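Local coordinates for protein argonaute (Methanocaldococcus jannaschii, PDB 5G5S) that cuts single-stranded DNA targets that pair with a short DNA guide and may thereby defend the archaeon against invading genetic elements, at residues A[329-337]-A[472-483]; A[530-538]-A[549-560]. All coordinates share one frame; numbering follows the deposited sequence.

Contact 1 of 2, residues A[329-337]-A[472-483]; sequences TNTLFTWIY and GYMTNNLLIQIM
The carbonyl of T329 receives the side-chain amide of N476: ND2 of N476 lies 2.9 Å from T329 O with an N-H...O angle of 164°. That acceptor lies in the N476 amide plane. T329 O is gripped twice, because the backbone N of L332 reaches it from the opposite face of the carbonyl plane. Beside this bond, CD1 of I480 touches both T329 O and T329 OG1, while L332 brings CD2 to I480 CG1 at 4.0 Å. At F333 the same amide turns from donor to acceptor, with F333 N 2.7 Å from N476 OD1. This N-H comes almost head-on, with a C=O...N angle of 166°. With CG of N476 anti to its own backbone N (chi1 177°), the carboxamide leaves the helix flank and bridges two points of the 329-333 turn, so both its ends are held and its flip is fixed. The helix, 473-485, belongs to the Mid domain, which binds the phosphorylated 5' end of the guide. It also carries the guide-contacting Q481, while the loop after strand 323-326 packs on the flank formed by T475, N476, L479, I480 and M483. F333 lays one ring face on L479, whose CB sits over the ring centre, close to the normal, a CH-pi contact. The CZ of F333 also meets M483 CG at 3.7 Å, and Y490 adds an edge-to-face ring. I336 follows, its CG1 and CD1 meeting L479 CD1 tip to tip. Finally Y337 passes CE1 by the CA of G472, the N-cap residue, and T475 CB lies in the plane of its ring, at the edge. The hydroxyl OH of Y337 bonds T475 OG1 at 2.8 Å, an oxygen also held by W466 and D469.

Contact 2 of 2, residues A[530-538]-A[549-560]; sequences IRRIQPIET and YVIEYLENKANI
Y553 reaches from the helix to I536 and E537 of the strand, its ring anti to the backbone N (chi1 -171°). From CB the ring of Y553 starts at CG, 4.1 Å from CG2 of I536. Next, CD2 of Y553 comes to 3.7 Å from CD1 of I536, whose side chain runs past the ring in the opposite direction. Farther out, CE2 approaches the carbonyl O of P535, while CE1 on the other flank nears CB of E537. One ring face carries the backbone N of E537, offset toward the rim, and the opposite face carries CB of K557, so the ring lies between the strand backbone and K557, one turn further along the chain. At the tip, Y553 OH donates to E537 OE2 at 2.6 Å. It meets that oxygen on the anti side, slightly out of the carboxylate plane, and the carboxylate stands nearly perpendicular to the ring, the two planes 84° apart.

One turn earlier, Y549 OH donates to E537 O at 2.7 Å from above the carbonyl plane. Toward the other end of the strand, CD2 of L554 packs on CG of Q534 and CD1 of I536, and A558 CB rests 3.8 Å from Q534 CD. R532 completes the row: R532 NH2 donates to A558 O at 2.6 Å in a bent bond that lies in the carbonyl plane, and I560 CG1 lies over one face of its guanidinium. The strand and helix axes approach to 9.3 Å, with 117° between their N-to-C directions. Strand 530-537 pairs antiparallel with 517-525, and that with 501-506, which carries the probable catalytic D506; helix 547-556 returns across this sheet, an arrangement typical of the RNase H-like fold of PIWI domains.

In the fold
Contact 1 is the more buried of the two, with most of its touching residues inside the protein, whereas contact 2 is partly buried and has an exposed, polar side at E537. They share no secondary-structure element, and their centres lie about 33 Å apart. Contact 1 fastens a loop between strands 323-326 and 357-365 to a Mid-domain helix; contact 2 packs a helix on a strand of the PIWI sheet. The polar chemistry differs accordingly. In contact 1 a buried asparagine amide satisfies loop backbone atoms amid apolar side chains. In contact 2 tyrosine hydroxyls and an arginine reach a carboxylate and backbone carbonyls from the ends of longer side chains.

Contact 1 of 2, residues A[329-337]-A[472-483]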
# COMPACT_ATOMS: atom_id res chain seq x y z
N THR A 329 -4.36 -2.03 -22.29
CA THR A 329 -4.49 -0.58 -22.52
C THR A 329 -3.31 -0.05 -23.37
O THR A 329 -3.28 1.14 -23.73
CB THR A 329 -4.65 0.19 -21.20
OG1 THR A 329 -3.51 -0.04 -20.38
CG2 THR A 329 -5.94 -0.16 -20.45
N ASN A 330 -2.35 -0.95 -23.73
CA ASN A 330 -1.16 -0.64 -24.53
C ASN A 330 -1.47 -0.13 -25.94
O ASN A 330 -0.56 0.36 -26.63
CB ASN A 330 -0.19 -1.83 -24.55
CG ASN A 330 -0.67 -3.10 -25.24
OD1 ASN A 330 -1.81 -3.22 -25.71
ND2 ASN A 330 0.21 -4.08 -25.33
N THR A 331 -2.75 -0.24 -26.36
CA THR A 331 -3.26 0.20 -27.66
C THR A 331 -4.44 1.19 -27.54
O THR A 331 -5.14 1.42 -28.53
CB THR A 331 -3.64 -1.00 -28.55
OG1 THR A 331 -4.67 -1.75 -27.90
CG2 THR A 331 -2.44 -1.89 -28.91
N LEU A 332 -4.66 1.78 -26.34
CA LEU A 332 -5.76 2.72 -26.13
C LEU A 332 -5.63 4.02 -26.95
O LEU A 332 -6.63 4.52 -27.47
CB LEU A 332 -5.93 3.03 -24.63
CG LEU A 332 -7.31 3.51 -24.16
CD1 LEU A 332 -8.35 2.44 -24.34
CD2 LEU A 332 -7.26 3.88 -22.70
N PHE A 333 -4.39 4.54 -27.07
CA PHE A 333 -4.08 5.77 -27.80
C PHE A 333 -3.06 5.55 -28.91
O PHE A 333 -2.28 6.46 -29.22
CB PHE A 333 -3.64 6.89 -26.84
CG PHE A 333 -4.67 7.27 -25.80
CD1 PHE A 333 -5.63 8.24 -26.08
CD2 PHE A 333 -4.67 6.68 -24.54
CE1 PHE A 333 -6.58 8.60 -25.11
CE2 PHE A 333 -5.62 7.04 -23.58
CZ PHE A 333 -6.56 8.00 -23.87
N THR A 334 -3.06 4.36 -29.53
CA THR A 334 -2.16 4.06 -30.64
C THR A 334 -2.54 4.85 -31.90
O THR A 334 -1.67 5.14 -32.74
CB THR A 334 -2.01 2.55 -30.83
OG1 THR A 334 -3.25 1.91 -30.53
CG2 THR A 334 -0.91 1.96 -29.94
N TRP A 335 -3.82 5.28 -31.98
CA TRP A 335 -4.42 6.10 -33.04
C TRP A 335 -3.88 7.55 -33.05
O TRP A 335 -4.16 8.29 -34.00
CB TRP A 335 -5.95 6.07 -32.96
CG TRP A 335 -6.52 6.37 -31.61
CD1 TRP A 335 -6.84 5.47 -30.64
CD2 TRP A 335 -6.81 7.66 -31.07
NE1 TRP A 335 -7.33 6.12 -29.53
CE2 TRP A 335 -7.32 7.47 -29.76
CE3 TRP A 335 -6.70 8.97 -31.56
CZ2 TRP A 335 -7.71 8.54 -28.94
CZ3 TRP A 335 -7.08 10.03 -30.75
CH2 TRP A 335 -7.58 9.81 -29.46
N ILE A 336 -3.10 7.93 -32.02
CA ILE A 336 -2.46 9.24 -31.92
C ILE A 336 -1.37 9.34 -33.00
O ILE A 336 -1.29 10.35 -33.69
CB ILE A 336 -1.93 9.52 -30.47
CG1 ILE A 336 -3.09 9.62 -29.44
CG2 ILE A 336 -0.96 10.72 -30.38
CD1 ILE A 336 -3.90 10.92 -29.39
N TYR A 337 -0.58 8.26 -33.18
CA TYR A 337 0.49 8.20 -34.18
C TYR A 337 0.00 7.45 -35.43
O TYR A 337 -0.03 8.04 -36.51
CB TYR A 337 1.76 7.54 -33.60
CG TYR A 337 2.44 8.33 -32.50
CD1 TYR A 337 2.01 8.22 -31.18
CD2 TYR A 337 3.53 9.14 -32.77
CE1 TYR A 337 2.64 8.94 -30.16
CE2 TYR A 337 4.17 9.86 -31.75
CZ TYR A 337 3.72 9.76 -30.45
OH TYR A 337 4.34 10.46 -29.44
N GLY A 472 5.49 5.24 -29.46
CA GLY A 472 4.30 5.88 -28.91
C GLY A 472 3.80 5.30 -27.60
O GLY A 472 2.71 5.65 -27.15
N TYR A 473 4.61 4.40 -26.99
CA TYR A 473 4.37 3.67 -25.75
C TYR A 473 4.15 4.60 -24.54
O TYR A 473 3.14 4.46 -23.85
CB TYR A 473 5.53 2.68 -25.49
CG TYR A 473 5.38 1.80 -24.27
CD1 TYR A 473 4.76 0.55 -24.36
CD2 TYR A 473 5.90 2.18 -23.04
CE1 TYR A 473 4.63 -0.27 -23.25
CE2 TYR A 473 5.77 1.36 -21.92
CZ TYR A 473 5.13 0.14 -22.02
OH TYR A 473 4.99 -0.66 -20.91
N MET A 474 5.09 5.53 -24.30
CA MET A 474 5.01 6.50 -23.21
C MET A 474 3.89 7.51 -23.42
O MET A 474 3.28 7.94 -22.43
CB MET A 474 6.34 7.23 -23.05
CG MET A 474 6.51 7.87 -21.69
SD MET A 474 8.25 8.15 -21.31
CE MET A 474 8.87 6.42 -21.34
N THR A 475 3.63 7.90 -24.68
CA THR A 475 2.55 8.84 -25.03
C THR A 475 1.21 8.23 -24.63
O THR A 475 0.40 8.90 -23.99
CB THR A 475 2.64 9.24 -26.50
OG1 THR A 475 3.91 9.85 -26.73
CG2 THR A 475 1.54 10.21 -26.90
N ASN A 476 1.01 6.94 -24.97
CA ASN A 476 -0.17 6.14 -24.64
C ASN A 476 -0.34 6.08 -23.10
O ASN A 476 -1.43 6.38 -22.61
CB ASN A 476 -0.04 4.73 -25.25
CG ASN A 476 -1.17 3.79 -24.93
OD1 ASN A 476 -2.26 3.86 -25.50
ND2 ASN A 476 -0.92 2.86 -24.02
N ASN A 477 0.76 5.80 -22.36
CA ASN A 477 0.74 5.73 -20.89
C ASN A 477 0.49 7.08 -20.24
O ASN A 477 -0.14 7.14 -19.18
CB ASN A 477 2.01 5.09 -20.35
CG ASN A 477 2.11 3.61 -20.60
OD1 ASN A 477 1.12 2.93 -20.89
ND2 ASN A 477 3.31 3.08 -20.48
N LEU A 478 0.99 8.16 -20.85
CA LEU A 478 0.81 9.51 -20.35
C LEU A 478 -0.66 9.90 -20.49
O LEU A 478 -1.22 10.45 -19.55
CB LEU A 478 1.71 10.51 -21.12
CG LEU A 478 1.51 12.00 -20.81
CD1 LEU A 478 1.86 12.32 -19.35
CD2 LEU A 478 2.31 12.88 -21.78
N LEU A 479 -1.27 9.60 -21.64
CA LEU A 479 -2.68 9.88 -21.89
C LEU A 479 -3.61 9.08 -20.99
O LEU A 479 -4.58 9.65 -20.49
CB LEU A 479 -3.06 9.77 -23.38
CG LEU A 479 -2.48 10.88 -24.28
CD1 LEU A 479 -2.70 10.56 -25.75
CD2 LEU A 479 -3.06 12.26 -23.93
N ILE A 480 -3.26 7.79 -20.69
CA ILE A 480 -4.01 6.92 -19.77
C ILE A 480 -4.07 7.58 -18.39
O ILE A 480 -5.15 7.69 -17.80
CB ILE A 480 -3.40 5.48 -19.69
CG1 ILE A 480 -3.69 4.69 -20.98
CG2 ILE A 480 -3.95 4.73 -18.45
CD1 ILE A 480 -2.79 3.51 -21.21
N GLN A 481 -2.91 8.06 -17.91
CA GLN A 481 -2.79 8.70 -16.61
C GLN A 481 -3.51 10.05 -16.54
O GLN A 481 -4.14 10.32 -15.52
CB GLN A 481 -1.33 8.78 -16.14
CG GLN A 481 -1.23 9.03 -14.64
CD GLN A 481 -0.02 8.45 -13.99
OE1 GLN A 481 0.44 7.35 -14.32
NE2 GLN A 481 0.47 9.14 -12.98
N ILE A 482 -3.47 10.85 -17.63
CA ILE A 482 -4.17 12.13 -17.74
C ILE A 482 -5.69 11.92 -17.63
O ILE A 482 -6.34 12.65 -16.87
CB ILE A 482 -3.74 12.90 -19.03
CG1 ILE A 482 -2.31 13.47 -18.88
CG2 ILE A 482 -4.75 14.00 -19.40
CD1 ILE A 482 -1.68 14.18 -20.18
N MET A 483 -6.23 10.90 -18.34
CA MET A 483 -7.65 10.51 -18.30
C MET A 483 -8.09 10.18 -16.88
O MET A 483 -9.15 10.64 -16.45
CB MET A 483 -7.94 9.31 -19.24
CG MET A 483 -7.70 9.58 -20.72
SD MET A 483 -8.70 10.89 -21.46
CE MET A 483 -7.50 12.21 -21.50

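Contact 2 of 2, residues A[530-538]-A[549-560]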
# COMPACT_ATOMS: atom_id res chain seq x y z
N ILE A 530 -14.70 3.85 -10.86
CA ILE A 530 -14.71 4.62 -9.61
C ILE A 530 -15.98 5.45 -9.55
O ILE A 530 -16.22 6.27 -10.43
CB ILE A 530 -13.44 5.50 -9.42
CG1 ILE A 530 -12.14 4.67 -9.56
CG2 ILE A 530 -13.46 6.24 -8.06
CD1 ILE A 530 -10.94 5.43 -10.06
N ARG A 531 -16.79 5.23 -8.52
CA ARG A 531 -18.02 5.98 -8.31
C ARG A 531 -17.82 7.08 -7.29
O ARG A 531 -18.43 8.14 -7.42
CB ARG A 531 -19.19 5.05 -7.91
CG ARG A 531 -19.52 3.98 -8.97
CD ARG A 531 -19.88 4.53 -10.35
NE ARG A 531 -21.16 5.25 -10.36
CZ ARG A 531 -22.33 4.71 -10.70
NH1 ARG A 531 -22.40 3.43 -11.06
NH2 ARG A 531 -23.43 5.45 -10.67
N ARG A 532 -16.96 6.83 -6.27
CA ARG A 532 -16.64 7.78 -5.20
C ARG A 532 -15.24 7.53 -4.63
O ARG A 532 -14.79 6.39 -4.50
CB ARG A 532 -17.64 7.69 -4.03
CG ARG A 532 -19.14 7.85 -4.34
CD ARG A 532 -19.55 9.29 -4.59
NE ARG A 532 -19.69 10.01 -3.33
CZ ARG A 532 -20.85 10.22 -2.72
NH1 ARG A 532 -21.98 9.78 -3.25
NH2 ARG A 532 -20.89 10.89 -1.57
N ILE A 533 -14.56 8.62 -4.28
CA ILE A 533 -13.31 8.63 -3.53
C ILE A 533 -13.81 9.36 -2.26
O ILE A 533 -13.97 10.58 -2.25
CB ILE A 533 -12.13 9.31 -4.24
CG1 ILE A 533 -11.87 8.68 -5.63
CG2 ILE A 533 -10.88 9.26 -3.34
CD1 ILE A 533 -11.00 9.53 -6.58
N GLN A 534 -14.23 8.57 -1.27
CA GLN A 534 -14.85 9.05 -0.05
C GLN A 534 -13.94 9.20 1.16
O GLN A 534 -13.70 8.20 1.84
CB GLN A 534 -16.08 8.16 0.29
CG GLN A 534 -17.17 8.86 1.09
CD GLN A 534 -17.62 10.14 0.43
OE1 GLN A 534 -18.18 10.14 -0.68
NE2 GLN A 534 -17.33 11.26 1.08
N PRO A 535 -13.53 10.44 1.54
CA PRO A 535 -12.79 10.60 2.81
C PRO A 535 -13.70 10.23 3.99
O PRO A 535 -14.90 10.45 3.91
CB PRO A 535 -12.45 12.11 2.85
CG PRO A 535 -12.73 12.62 1.47
CD PRO A 535 -13.79 11.74 0.90
N ILE A 536 -13.14 9.63 5.04
CA ILE A 536 -13.92 9.23 6.22
C ILE A 536 -13.42 10.00 7.44
O ILE A 536 -12.24 9.95 7.75
CB ILE A 536 -13.91 7.68 6.48
CG1 ILE A 536 -14.17 6.81 5.21
CG2 ILE A 536 -14.81 7.27 7.67
CD1 ILE A 536 -15.54 6.95 4.50
N GLU A 537 -14.35 10.71 8.12
CA GLU A 537 -14.08 11.45 9.35
C GLU A 537 -14.03 10.45 10.49
O GLU A 537 -14.84 9.52 10.48
CB GLU A 537 -15.20 12.45 9.65
CG GLU A 537 -15.32 13.60 8.67
CD GLU A 537 -16.56 14.45 8.89
OE1 GLU A 537 -16.64 15.15 9.93
OE2 GLU A 537 -17.46 14.43 8.02
N THR A 538 -13.12 10.63 11.48
CA THR A 538 -13.03 9.73 12.64
C THR A 538 -14.29 9.88 13.54
O THR A 538 -14.83 10.99 13.61
CB THR A 538 -11.75 9.95 13.44
OG1 THR A 538 -11.64 11.32 13.81
CG2 THR A 538 -10.51 9.49 12.70
N TYR A 549 -18.57 1.49 11.74
CA TYR A 549 -18.63 2.95 11.65
C TYR A 549 -18.51 3.47 10.22
O TYR A 549 -19.21 4.42 9.87
CB TYR A 549 -17.61 3.63 12.58
CG TYR A 549 -17.49 5.12 12.37
CD1 TYR A 549 -18.39 6.00 12.96
CD2 TYR A 549 -16.52 5.65 11.52
CE1 TYR A 549 -18.33 7.38 12.71
CE2 TYR A 549 -16.43 7.02 11.29
CZ TYR A 549 -17.33 7.88 11.89
OH TYR A 549 -17.21 9.23 11.66
N VAL A 550 -17.62 2.86 9.39
CA VAL A 550 -17.41 3.23 7.99
C VAL A 550 -18.75 3.11 7.24
O VAL A 550 -19.15 4.05 6.55
CB VAL A 550 -16.28 2.39 7.31
CG1 VAL A 550 -16.22 2.63 5.80
CG2 VAL A 550 -14.93 2.67 7.96
N ILE A 551 -19.45 1.97 7.42
CA ILE A 551 -20.74 1.67 6.79
C ILE A 551 -21.79 2.69 7.19
O ILE A 551 -22.48 3.22 6.31
CB ILE A 551 -21.17 0.20 7.03
CG1 ILE A 551 -20.10 -0.78 6.46
CG2 ILE A 551 -22.54 -0.07 6.41
CD1 ILE A 551 -20.17 -2.21 6.98
N GLU A 552 -21.88 3.01 8.50
CA GLU A 552 -22.80 3.99 9.06
C GLU A 552 -22.53 5.36 8.42
O GLU A 552 -23.46 6.02 8.01
CB GLU A 552 -22.64 4.10 10.58
CG GLU A 552 -23.21 2.92 11.36
CD GLU A 552 -23.04 3.07 12.87
OE1 GLU A 552 -23.84 3.81 13.48
OE2 GLU A 552 -22.10 2.46 13.43
N TYR A 553 -21.24 5.74 8.32
CA TYR A 553 -20.77 6.99 7.73
C TYR A 553 -21.14 7.09 6.24
O TYR A 553 -21.58 8.16 5.80
CB TYR A 553 -19.24 7.15 7.92
CG TYR A 553 -18.73 8.52 7.54
CD1 TYR A 553 -18.77 9.58 8.45
CD2 TYR A 553 -18.26 8.78 6.25
CE1 TYR A 553 -18.36 10.86 8.08
CE2 TYR A 553 -17.86 10.06 5.88
CZ TYR A 553 -17.91 11.09 6.79
OH TYR A 553 -17.50 12.35 6.43
N LEU A 554 -20.95 5.99 5.48
CA LEU A 554 -21.25 5.97 4.04
C LEU A 554 -22.73 6.13 3.75
O LEU A 554 -23.09 6.78 2.77
CB LEU A 554 -20.70 4.70 3.36
CG LEU A 554 -19.18 4.49 3.34
CD1 LEU A 554 -18.86 3.12 2.86
CD2 LEU A 554 -18.47 5.52 2.47
N GLU A 555 -23.59 5.56 4.61
CA GLU A 555 -25.04 5.61 4.48
C GLU A 555 -25.62 6.95 4.96
O GLU A 555 -26.42 7.55 4.25
CB GLU A 555 -25.67 4.39 5.23
CG GLU A 555 -27.19 4.29 5.19
CD GLU A 555 -27.82 4.01 3.83
OE1 GLU A 555 -27.48 2.97 3.23
OE2 GLU A 555 -28.66 4.82 3.38
N ASN A 556 -25.20 7.43 6.15
CA ASN A 556 -25.72 8.63 6.81
C ASN A 556 -25.04 9.97 6.50
O ASN A 556 -25.72 10.99 6.50
CB ASN A 556 -25.82 8.42 8.32
CG ASN A 556 -26.68 7.25 8.74
OD1 ASN A 556 -27.85 7.13 8.35
ND2 ASN A 556 -26.14 6.40 9.59
N LYS A 557 -23.72 9.99 6.28
CA LYS A 557 -22.98 11.23 6.02
C LYS A 557 -22.41 11.34 4.60
O LYS A 557 -22.05 12.44 4.18
CB LYS A 557 -21.89 11.45 7.08
N ALA A 558 -22.31 10.22 3.85
CA ALA A 558 -21.79 10.24 2.48
C ALA A 558 -22.89 10.12 1.43
O ALA A 558 -22.64 10.42 0.27
CB ALA A 558 -20.74 9.17 2.28
N ASN A 559 -24.11 9.73 1.85
CA ASN A 559 -25.29 9.58 1.00
C ASN A 559 -25.20 8.43 -0.02
O ASN A 559 -25.80 8.50 -1.09
CB ASN A 559 -25.73 10.91 0.33
CG ASN A 559 -25.78 12.12 1.25
OD1 ASN A 559 -25.01 13.07 1.08
ND2 ASN A 559 -26.69 12.11 2.23
N ILE A 560 -24.49 7.35 0.33
CA ILE A 560 -24.41 6.17 -0.54
C ILE A 560 -25.49 5.19 -0.07
O ILE A 560 -25.57 4.89 1.13
CB ILE A 560 -22.98 5.55 -0.57
CG1 ILE A 560 -21.95 6.53 -1.20
CG2 ILE A 560 -22.97 4.20 -1.32
CD1 ILE A 560 -20.58 6.49 -0.62